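Local structure of ketosynthase (Streptomyces sp. MSC090213JE08, 6KXD) at residues Arg9-Gly14 and His254-Gly259; Val83-Met88 and Ala235-Leu240; Val328-Met333 and Phe357-Ile362; Val388-Ser393 and Ala400-Gly405. The protein probably catalyses decarboxylative condensation of acyl-ACP with malonyl-ACP to a 3-oxoacyl-ACP, as the ketosynthase paired with a chain length factor in ishigamide polyketide synthesis. One frame throughout, in Å; residues are numbered along the deposited sequence.

Interaction 1 (Arg9-Gly14 and His254-Gly259)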
# COMPACT_ATOMS: atom_id res chain seq x y z
N ARG A 9 21.49 -7.31 -10.18
CA ARG A 9 20.92 -8.54 -9.66
C ARG A 9 20.64 -8.34 -8.17
O ARG A 9 21.36 -7.63 -7.50
CB ARG A 9 21.87 -9.72 -9.89
CG ARG A 9 21.80 -10.32 -11.29
CD ARG A 9 22.90 -11.34 -11.53
NE ARG A 9 23.16 -12.21 -10.39
CZ ARG A 9 23.01 -13.54 -10.38
NH1 ARG A 9 22.30 -14.14 -11.31
NH2 ARG A 9 23.56 -14.26 -9.41
N VAL A 10 19.55 -8.92 -7.70
CA VAL A 10 19.03 -8.70 -6.35
C VAL A 10 18.76 -10.06 -5.69
O VAL A 10 18.09 -10.91 -6.29
CB VAL A 10 17.73 -7.88 -6.41
CG1 VAL A 10 17.13 -7.67 -5.02
CG2 VAL A 10 17.94 -6.58 -7.16
N VAL A 11 19.19 -10.20 -4.44
CA VAL A 11 19.20 -11.46 -3.74
C VAL A 11 18.55 -11.31 -2.37
O VAL A 11 18.53 -10.24 -1.79
CB VAL A 11 20.64 -12.01 -3.65
CG1 VAL A 11 21.11 -12.50 -5.02
CG2 VAL A 11 21.61 -10.98 -3.08
N LEU A 12 18.01 -12.43 -1.89
CA LEU A 12 17.39 -12.55 -0.62
C LEU A 12 18.42 -13.03 0.38
O LEU A 12 18.76 -14.22 0.37
CB LEU A 12 16.22 -13.54 -0.69
CG LEU A 12 15.05 -13.09 -1.57
CD1 LEU A 12 14.01 -14.19 -1.75
CD2 LEU A 12 14.39 -11.85 -0.98
N THR A 13 18.84 -12.13 1.27
CA THR A 13 19.84 -12.43 2.27
C THR A 13 19.24 -12.66 3.66
O THR A 13 19.96 -13.11 4.55
CB THR A 13 20.88 -11.32 2.32
OG1 THR A 13 20.19 -10.09 2.51
CG2 THR A 13 21.68 -11.26 1.03
N GLY A 14 17.96 -12.33 3.88
CA GLY A 14 17.37 -12.55 5.20
C GLY A 14 15.88 -12.77 5.11
O GLY A 14 15.22 -12.19 4.25
N HIS A 254 19.96 -16.61 0.35
CA HIS A 254 18.94 -17.67 0.38
C HIS A 254 18.51 -18.00 -1.05
O HIS A 254 18.42 -19.18 -1.40
CB HIS A 254 17.70 -17.26 1.19
CG HIS A 254 17.86 -17.18 2.67
ND1 HIS A 254 18.05 -18.31 3.46
CD2 HIS A 254 17.75 -16.14 3.52
CE1 HIS A 254 18.09 -17.95 4.73
NE2 HIS A 254 17.92 -16.62 4.80
N ALA A 255 18.22 -16.96 -1.85
CA ALA A 255 17.77 -17.10 -3.23
C ALA A 255 17.93 -15.75 -3.95
O ALA A 255 18.37 -14.77 -3.38
CB ALA A 255 16.34 -17.61 -3.26
N GLU A 256 17.67 -15.75 -5.25
CA GLU A 256 17.76 -14.57 -6.05
C GLU A 256 16.33 -14.14 -6.38
O GLU A 256 15.45 -14.99 -6.58
CB GLU A 256 18.60 -14.82 -7.30
CG GLU A 256 18.98 -13.55 -8.02
CD GLU A 256 19.79 -13.71 -9.29
OE1 GLU A 256 20.23 -14.83 -9.57
OE2 GLU A 256 19.95 -12.69 -10.00
N VAL A 257 16.09 -12.82 -6.41
CA VAL A 257 14.85 -12.27 -6.96
C VAL A 257 15.07 -12.00 -8.45
O VAL A 257 15.88 -11.15 -8.83
CB VAL A 257 14.43 -10.96 -6.25
CG1 VAL A 257 13.06 -10.56 -6.74
CG2 VAL A 257 14.42 -11.09 -4.73
N LEU A 258 14.32 -12.71 -9.30
CA LEU A 258 14.53 -12.65 -10.73
C LEU A 258 13.63 -11.59 -11.37
O LEU A 258 14.05 -10.88 -12.28
CB LEU A 258 14.21 -14.01 -11.35
CG LEU A 258 15.02 -15.17 -10.79
CD1 LEU A 258 14.75 -16.43 -11.60
CD2 LEU A 258 16.49 -14.84 -10.78
N GLY A 259 12.38 -11.52 -10.90
CA GLY A 259 11.45 -10.57 -11.46
C GLY A 259 10.08 -10.67 -10.82
O GLY A 259 9.79 -11.56 -10.04
O HOH W 1 18.36 -10.52 -9.61
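L12 and V257 make the tight side of this strand pair: CG of L12 lies 3.8 Å from V257 CG2, the two side chains crossing at about a right angle on the face that also carries V10 and A255. L238 and L240 of strand 234-242 and L404 of strand 398-405 also pack on L12. Between the backbones, L12 N gives a nearly straight bond to A255 O (2.8 Å, 170°), and V257 N reaches V10 O at 2.8 Å. H254 N also bonds L12 O, at 2.7 Å. H254 and A255 thus both face L12, a classic beta bulge, at the seam where strands 10-19 and 255-264 join the sheets of the two halves of the thiolase-like fold. The imidazole of H254 turns its edge to G14 N and is held beyond the pair by D92, with F15 stacked on the ring. The other face, with V11 and E256, loosens toward solvent at exposed R9. E256 extends with CG anti to the backbone N (chi1 -168°), passing V11 CG1 at 3.8 Å, and sets its carboxylate over one face of the R9 guanidinium. R9 NH1 and E256 OE1 are 2.8 Å apart, yet the planes differ by 67° and no N-H points at that oxygen, making the bridge purely electrostatic. A water accepts from V10 N and lies 2.7 Å from E256 OE2.

Interaction 2 (Val83-Met88 and Ala235-Leu240)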
# COMPACT_ATOMS: atom_id res chain seq x y z
N VAL A 83 7.44 -5.59 12.82
CA VAL A 83 8.70 -5.18 13.47
C VAL A 83 9.47 -6.44 13.89
O VAL A 83 10.67 -6.55 13.63
CB VAL A 83 8.44 -4.23 14.65
CG1 VAL A 83 9.72 -3.92 15.42
CG2 VAL A 83 7.81 -2.91 14.24
N ALA A 84 8.77 -7.40 14.53
CA ALA A 84 9.41 -8.66 14.93
C ALA A 84 10.01 -9.38 13.71
O ALA A 84 11.16 -9.78 13.76
CB ALA A 84 8.43 -9.50 15.71
N ALA A 85 9.25 -9.56 12.61
CA ALA A 85 9.76 -10.22 11.47
C ALA A 85 10.93 -9.43 10.87
O ALA A 85 11.86 -10.04 10.31
CB ALA A 85 8.66 -10.42 10.45
N ALA A 86 10.86 -8.10 10.90
CA ALA A 86 11.92 -7.29 10.37
C ALA A 86 13.20 -7.55 11.16
O ALA A 86 14.25 -7.74 10.55
CB ALA A 86 11.55 -5.84 10.42
N ARG A 87 13.09 -7.51 12.49
CA ARG A 87 14.23 -7.82 13.41
C ARG A 87 14.81 -9.17 12.98
O ARG A 87 15.95 -9.26 12.62
CB ARG A 87 13.76 -7.75 14.87
CG ARG A 87 14.75 -8.29 15.89
CD ARG A 87 15.92 -7.35 16.08
NE ARG A 87 15.53 -6.11 16.75
CZ ARG A 87 16.32 -5.04 16.78
NH1 ARG A 87 17.53 -5.12 16.26
NH2 ARG A 87 15.88 -3.90 17.28
N MET A 88 13.96 -10.20 12.96
CA MET A 88 14.39 -11.53 12.59
C MET A 88 15.08 -11.53 11.24
O MET A 88 16.05 -12.22 11.04
CB MET A 88 13.20 -12.49 12.50
CG MET A 88 12.65 -12.83 13.82
SD MET A 88 11.32 -14.03 13.57
CE MET A 88 10.10 -13.21 14.56
N ALA A 235 3.53 -12.01 9.79
CA ALA A 235 4.36 -11.12 9.03
C ALA A 235 5.47 -11.94 8.39
O ALA A 235 6.03 -12.88 8.99
CB ALA A 235 4.90 -10.05 9.94
N GLY A 236 5.78 -11.59 7.15
CA GLY A 236 6.97 -12.01 6.54
C GLY A 236 7.74 -10.82 6.06
O GLY A 236 7.16 -9.95 5.41
N ILE A 237 9.01 -10.78 6.44
CA ILE A 237 9.91 -9.74 5.98
C ILE A 237 11.09 -10.40 5.31
O ILE A 237 11.73 -11.31 5.90
CB ILE A 237 10.32 -8.79 7.11
CG1 ILE A 237 9.10 -8.11 7.74
CG2 ILE A 237 11.30 -7.76 6.59
CD1 ILE A 237 8.42 -7.09 6.83
N LEU A 238 11.40 -9.90 4.12
CA LEU A 238 12.50 -10.36 3.34
C LEU A 238 13.53 -9.24 3.25
O LEU A 238 13.18 -8.09 3.00
CB LEU A 238 12.02 -10.75 1.95
CG LEU A 238 11.04 -11.93 1.89
CD1 LEU A 238 9.62 -11.45 2.12
CD2 LEU A 238 11.14 -12.65 0.55
N VAL A 239 14.80 -9.59 3.48
CA VAL A 239 15.89 -8.68 3.16
C VAL A 239 16.30 -8.92 1.71
O VAL A 239 16.77 -10.03 1.36
CB VAL A 239 17.08 -8.82 4.13
CG1 VAL A 239 18.15 -7.79 3.80
CG2 VAL A 239 16.64 -8.71 5.58
N LEU A 240 16.13 -7.88 0.88
CA LEU A 240 16.60 -7.83 -0.46
C LEU A 240 17.86 -6.97 -0.48
O LEU A 240 17.89 -5.93 0.19
CB LEU A 240 15.57 -7.19 -1.39
CG LEU A 240 14.44 -8.10 -1.88
CD1 LEU A 240 13.53 -8.49 -0.73
CD2 LEU A 240 13.66 -7.41 -2.98
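Where A85 and A86 meet I237, helix 83-88 runs over strand 235-240 with the two N-to-C directions 33° apart and the short axes coming within 7.0 Å. The CA atoms of A86 and I237 lie 5.4 Å from each other. This is a helix laid on a sheet, part of the alpha/beta layering of the thiolase-like fold: helix 77-93 packs against a strand that hydrogen-bonds to strand 10-19 on one edge and strand 191-198 on the other. The contact is wholly apolar and small, burying 182 Å² in all. Small side chains on the helix let it lie close. A85 points its methyl toward the strand, where CB meets A235 CB at 3.8 Å. The same methyl also touches I237, whose CG1 lies 3.6 Å from A85 CB. A235 and I237 are two residues apart and both point to the helix, so the A85 methyl is shared between successive side chains of one strand face. I237 has CG2 anti to its backbone N and CG1 anti to the carbonyl carbon (chi1 -59°), a setting that spreads its two branches along the helix. CG2 approaches A86 CA at 3.9 Å, while A86 CB stands 4.3 Å from I237 CG1. Y81 and A89 of the same helix extend the row, on A235 and I237 respectively, and I152 of helix 147-156 touches A86. Beside the A85 methyl, I237 CG1 also rests 3.6 Å from the backbone N of A86.

Interaction 3 (Val328-Met333 and Phe357-Ile362)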
# COMPACT_ATOMS: atom_id res chain seq x y z
N VAL A 328 0.97 -25.43 -5.80
CA VAL A 328 0.69 -25.67 -4.42
C VAL A 328 0.15 -24.40 -3.76
O VAL A 328 0.44 -23.29 -4.21
CB VAL A 328 1.96 -26.16 -3.70
CG1 VAL A 328 2.64 -27.26 -4.49
CG2 VAL A 328 2.95 -25.03 -3.42
N ALA A 329 -0.60 -24.61 -2.68
CA ALA A 329 -1.29 -23.57 -1.95
C ALA A 329 -0.88 -23.59 -0.47
O ALA A 329 -1.47 -24.27 0.35
CB ALA A 329 -2.78 -23.70 -2.13
N VAL A 330 0.09 -22.74 -0.13
CA VAL A 330 0.60 -22.51 1.23
C VAL A 330 -0.50 -22.11 2.20
O VAL A 330 -0.43 -22.41 3.40
CB VAL A 330 1.73 -21.45 1.17
CG1 VAL A 330 2.18 -20.97 2.54
CG2 VAL A 330 2.92 -21.98 0.39
N LYS A 331 -1.57 -21.45 1.71
CA LYS A 331 -2.67 -21.05 2.55
C LYS A 331 -3.44 -22.27 3.09
O LYS A 331 -4.25 -22.13 4.00
CB LYS A 331 -3.66 -20.15 1.78
CG LYS A 331 -3.09 -18.79 1.39
CD LYS A 331 -4.10 -17.92 0.70
CE LYS A 331 -3.54 -16.56 0.34
NZ LYS A 331 -2.48 -16.70 -0.68
N SER A 332 -3.20 -23.43 2.50
CA SER A 332 -3.78 -24.64 3.06
C SER A 332 -3.28 -24.78 4.50
O SER A 332 -4.07 -25.08 5.37
CB SER A 332 -3.47 -25.84 2.24
OG SER A 332 -2.08 -26.10 2.21
N MET A 333 -2.00 -24.41 4.72
CA MET A 333 -1.39 -24.46 6.03
C MET A 333 -1.60 -23.14 6.80
O MET A 333 -2.04 -23.15 7.93
CB MET A 333 0.10 -24.74 5.91
CG MET A 333 0.42 -26.11 5.39
SD MET A 333 2.17 -26.29 4.96
CE MET A 333 2.21 -25.52 3.34
N PHE A 357 12.78 -28.45 -1.56
CA PHE A 357 11.47 -29.06 -1.32
C PHE A 357 10.33 -28.21 -1.90
O PHE A 357 10.51 -27.06 -2.24
CB PHE A 357 11.24 -29.28 0.17
CG PHE A 357 10.84 -28.06 0.94
CD1 PHE A 357 9.51 -27.74 1.13
CD2 PHE A 357 11.81 -27.26 1.52
CE1 PHE A 357 9.15 -26.62 1.87
CE2 PHE A 357 11.45 -26.15 2.28
CZ PHE A 357 10.12 -25.83 2.43
N ILE A 358 9.17 -28.85 -2.02
CA ILE A 358 7.96 -28.23 -2.45
C ILE A 358 6.94 -28.45 -1.35
O ILE A 358 6.61 -29.60 -1.02
CB ILE A 358 7.46 -28.77 -3.80
CG1 ILE A 358 8.49 -28.62 -4.92
CG2 ILE A 358 6.15 -28.10 -4.17
CD1 ILE A 358 8.05 -29.27 -6.20
N PRO A 359 6.44 -27.37 -0.72
CA PRO A 359 5.55 -27.50 0.41
C PRO A 359 4.22 -27.98 -0.11
O PRO A 359 3.90 -27.73 -1.28
CB PRO A 359 5.47 -26.08 0.98
CG PRO A 359 5.70 -25.19 -0.22
CD PRO A 359 6.70 -25.96 -1.06
N PRO A 360 3.43 -28.67 0.73
CA PRO A 360 2.19 -29.30 0.28
C PRO A 360 0.95 -28.41 0.30
O PRO A 360 0.87 -27.47 1.11
CB PRO A 360 1.94 -30.40 1.33
CG PRO A 360 2.58 -29.86 2.59
CD PRO A 360 3.71 -28.93 2.15
N THR A 361 -0.01 -28.78 -0.55
CA THR A 361 -1.39 -28.40 -0.38
C THR A 361 -2.06 -29.45 0.51
O THR A 361 -2.34 -30.58 0.05
CB THR A 361 -2.10 -28.28 -1.73
OG1 THR A 361 -1.26 -27.57 -2.64
CG2 THR A 361 -3.47 -27.64 -1.60
N ILE A 362 -2.31 -29.09 1.77
CA ILE A 362 -2.80 -30.00 2.79
C ILE A 362 -4.34 -29.97 2.78
O ILE A 362 -4.94 -29.26 1.99
CB ILE A 362 -2.20 -29.65 4.16
CG1 ILE A 362 -2.84 -28.41 4.81
CG2 ILE A 362 -0.70 -29.53 4.04
CD1 ILE A 362 -2.50 -28.22 6.30
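S332 and T361 point their hydroxyls at the opposite backbone, tying the start of helix 331-334 to the P359-I362 loop. S332 OG sits between its own backbone N and carbonyl carbon (chi1 63°), a position from which it accepts a nearly straight bond from I362 N at 3.0 Å (168°). It donates in turn to A329 O, 2.7 Å away and almost in line with that carbonyl, which also accepts from S332 N. T361 turns OG1 anti to its carbonyl carbon to accept from A329 N at 3.0 Å, and the same hydroxyl is bonded to V375 O. Its methyl CG2 touches A329 CB at 4.0 Å.

Around these bonds the apolar side chains cross rather than run alongside. M333 bends at chi3 (-81°) and brings its CE over P360, 3.9 Å from P360 CD, with the two side chains about perpendicular. M333 CG meets I362 CD1 at 3.7 Å, again at about a right angle. At the other end V328 CG1, beside the buried and unpartnered P359 O, rests against I358 CG2 at 3.6 Å in a third perpendicular crossing, and F297 of strand 297-299 touches V328, I358 and P359. The contact joins the end of strand 326-328 and the helix after it to the loop following helix 341-355, within the C-terminal half of the thiolase-like fold. P359 and P360 have no N-H to give; both cross-segment bonds run from backbone N-H groups to hydroxyls, and because each hydroxyl is also bonded onward, the pair fix the loop on the helix start.

Interaction 4 (Val388-Ser393 and Ala400-Gly405)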
# COMPACT_ATOMS: atom_id res chain seq x y z
N VAL A 388 10.95 -20.57 -8.88
CA VAL A 388 9.63 -20.70 -8.32
C VAL A 388 8.84 -19.42 -8.61
O VAL A 388 9.38 -18.33 -8.60
CB VAL A 388 9.69 -20.99 -6.82
CG1 VAL A 388 8.30 -21.17 -6.24
CG2 VAL A 388 10.55 -22.20 -6.50
N GLN A 389 7.57 -19.61 -8.95
CA GLN A 389 6.60 -18.53 -9.14
C GLN A 389 5.71 -18.46 -7.90
O GLN A 389 5.18 -19.44 -7.41
CB GLN A 389 5.84 -18.76 -10.44
CG GLN A 389 4.63 -17.86 -10.62
CD GLN A 389 3.92 -18.21 -11.90
OE1 GLN A 389 4.54 -18.51 -12.91
NE2 GLN A 389 2.60 -18.17 -11.87
N ASN A 390 5.57 -17.25 -7.37
CA ASN A 390 4.68 -17.01 -6.28
C ASN A 390 3.59 -16.06 -6.74
O ASN A 390 3.87 -14.90 -7.01
CB ASN A 390 5.43 -16.39 -5.11
CG ASN A 390 4.59 -16.20 -3.86
OD1 ASN A 390 3.93 -17.14 -3.40
ND2 ASN A 390 4.67 -15.00 -3.29
N ASN A 391 2.35 -16.56 -6.76
CA ASN A 391 1.22 -15.88 -7.22
C ASN A 391 0.52 -15.17 -6.07
O ASN A 391 0.50 -15.61 -4.92
CB ASN A 391 0.15 -16.79 -7.83
CG ASN A 391 0.53 -17.37 -9.18
OD1 ASN A 391 1.61 -17.12 -9.71
ND2 ASN A 391 -0.37 -18.15 -9.73
N SER A 392 -0.16 -14.09 -6.45
CA SER A 392 -0.99 -13.43 -5.52
C SER A 392 -1.97 -12.59 -6.32
O SER A 392 -1.61 -12.05 -7.37
CB SER A 392 -0.20 -12.62 -4.54
OG SER A 392 0.25 -11.42 -5.15
N SER A 393 -3.21 -12.59 -5.84
CA SER A 393 -4.29 -11.86 -6.40
C SER A 393 -5.00 -11.24 -5.22
O SER A 393 -4.87 -11.73 -4.10
CB SER A 393 -5.23 -12.73 -7.21
OG SER A 393 -4.55 -13.24 -8.33
N ALA A 400 -0.14 -9.68 -8.49
CA ALA A 400 1.28 -9.61 -8.44
C ALA A 400 1.85 -11.03 -8.39
O ALA A 400 1.48 -11.82 -7.55
CB ALA A 400 1.74 -8.83 -7.24
N VAL A 401 2.80 -11.28 -9.27
CA VAL A 401 3.46 -12.57 -9.41
C VAL A 401 4.96 -12.33 -9.30
O VAL A 401 5.50 -11.43 -9.95
CB VAL A 401 3.07 -13.21 -10.75
CG1 VAL A 401 3.78 -14.54 -10.91
CG2 VAL A 401 1.57 -13.34 -10.86
N LEU A 402 5.60 -13.09 -8.41
CA LEU A 402 6.99 -12.97 -8.11
C LEU A 402 7.71 -14.26 -8.52
O LEU A 402 7.17 -15.34 -8.27
CB LEU A 402 7.11 -12.74 -6.61
CG LEU A 402 8.50 -12.77 -6.01
CD1 LEU A 402 9.27 -11.51 -6.39
CD2 LEU A 402 8.42 -12.92 -4.49
N ILE A 403 8.87 -14.08 -9.14
CA ILE A 403 9.73 -15.18 -9.58
C ILE A 403 11.05 -15.06 -8.84
O ILE A 403 11.76 -14.05 -8.97
CB ILE A 403 9.96 -15.19 -11.10
CG1 ILE A 403 8.70 -15.03 -11.95
CG2 ILE A 403 10.74 -16.44 -11.49
CD1 ILE A 403 7.66 -16.10 -11.82
N LEU A 404 11.34 -16.13 -8.08
CA LEU A 404 12.58 -16.34 -7.39
C LEU A 404 13.35 -17.49 -8.06
O LEU A 404 12.75 -18.34 -8.70
CB LEU A 404 12.26 -16.69 -5.94
CG LEU A 404 11.49 -15.62 -5.15
CD1 LEU A 404 11.21 -16.10 -3.74
CD2 LEU A 404 12.26 -14.32 -5.12
N GLY A 405 14.68 -17.46 -7.89
CA GLY A 405 15.61 -18.41 -8.46
C GLY A 405 16.73 -18.76 -7.50
O GLY A 405 16.97 -18.02 -6.53
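V388-S393 and A400-G405 are the two arms of an antiparallel beta hairpin, strands 387-394 and 398-405, buried in the mixed sheet of the thiolase-like fold. Strand 297-299 flanks the first arm and strand 255-264 the second. V388 with L404 and N390 with L402 are hydrogen-bonded pairs, each with bonds in both directions; N390 N to L402 O is short and straight (2.6 Å, 173°). At the turn end A400 N bonds S392 O, and S392 OG donates to A400 O at 2.7 Å, in the carbonyl plane on a lone pair. N174 ND2 also bonds A400 O.

Q389 carries the side-chain contact on the face of Q389, N391, V401 and I403. Fully extended with CG anti to the backbone N (chi1 169°), it crosses both V401 and I403 obliquely: its CG lies 3.4 Å from V401 CG1, and its CB 3.5 Å from I403 CD1. N391 lies side by side with V401, and Q389 NE2 donates to N391 OD1, 2.6 Å away, on a lone pair in the carbonyl plane. Helix 274-288 packs over this face through I281, A284 and A288.

The remaining amide ends are held: Q389 OE1 by Y320, N391 ND2 by E312, and N390 by N174, S299 and the carbonyl of S342. Such bonding lets three amide side chains stay buried with their polar ends satisfied and their rotations fixed, Q389 and N391 among aliphatic neighbours.

Overall arrangement
Interactions 1, 2 and 4 share one mixed sheet; interaction 3 begins at the end of strand 326-328, which that sheet reaches through strand 297-299, and otherwise lies beyond it. Strand 10-19 links interactions 1 and 2, whose centres are 15 Å apart, through backbone bonding of T13 and G14 with V239. Strand 255-264 links interaction 1 to interaction 4, 13 Å away, by bonding of E256 with G405 and G259 with I403. Interaction 3 is 14 Å from interaction 4 and about 22 Å from interaction 1, centre to centre. Along the chain, interaction 1 spans interaction 2; interactions 3 and 4 follow. The N-terminal strand and the C-terminal hairpin thus meet through strand 255-264, uniting both halves of the ketosynthase.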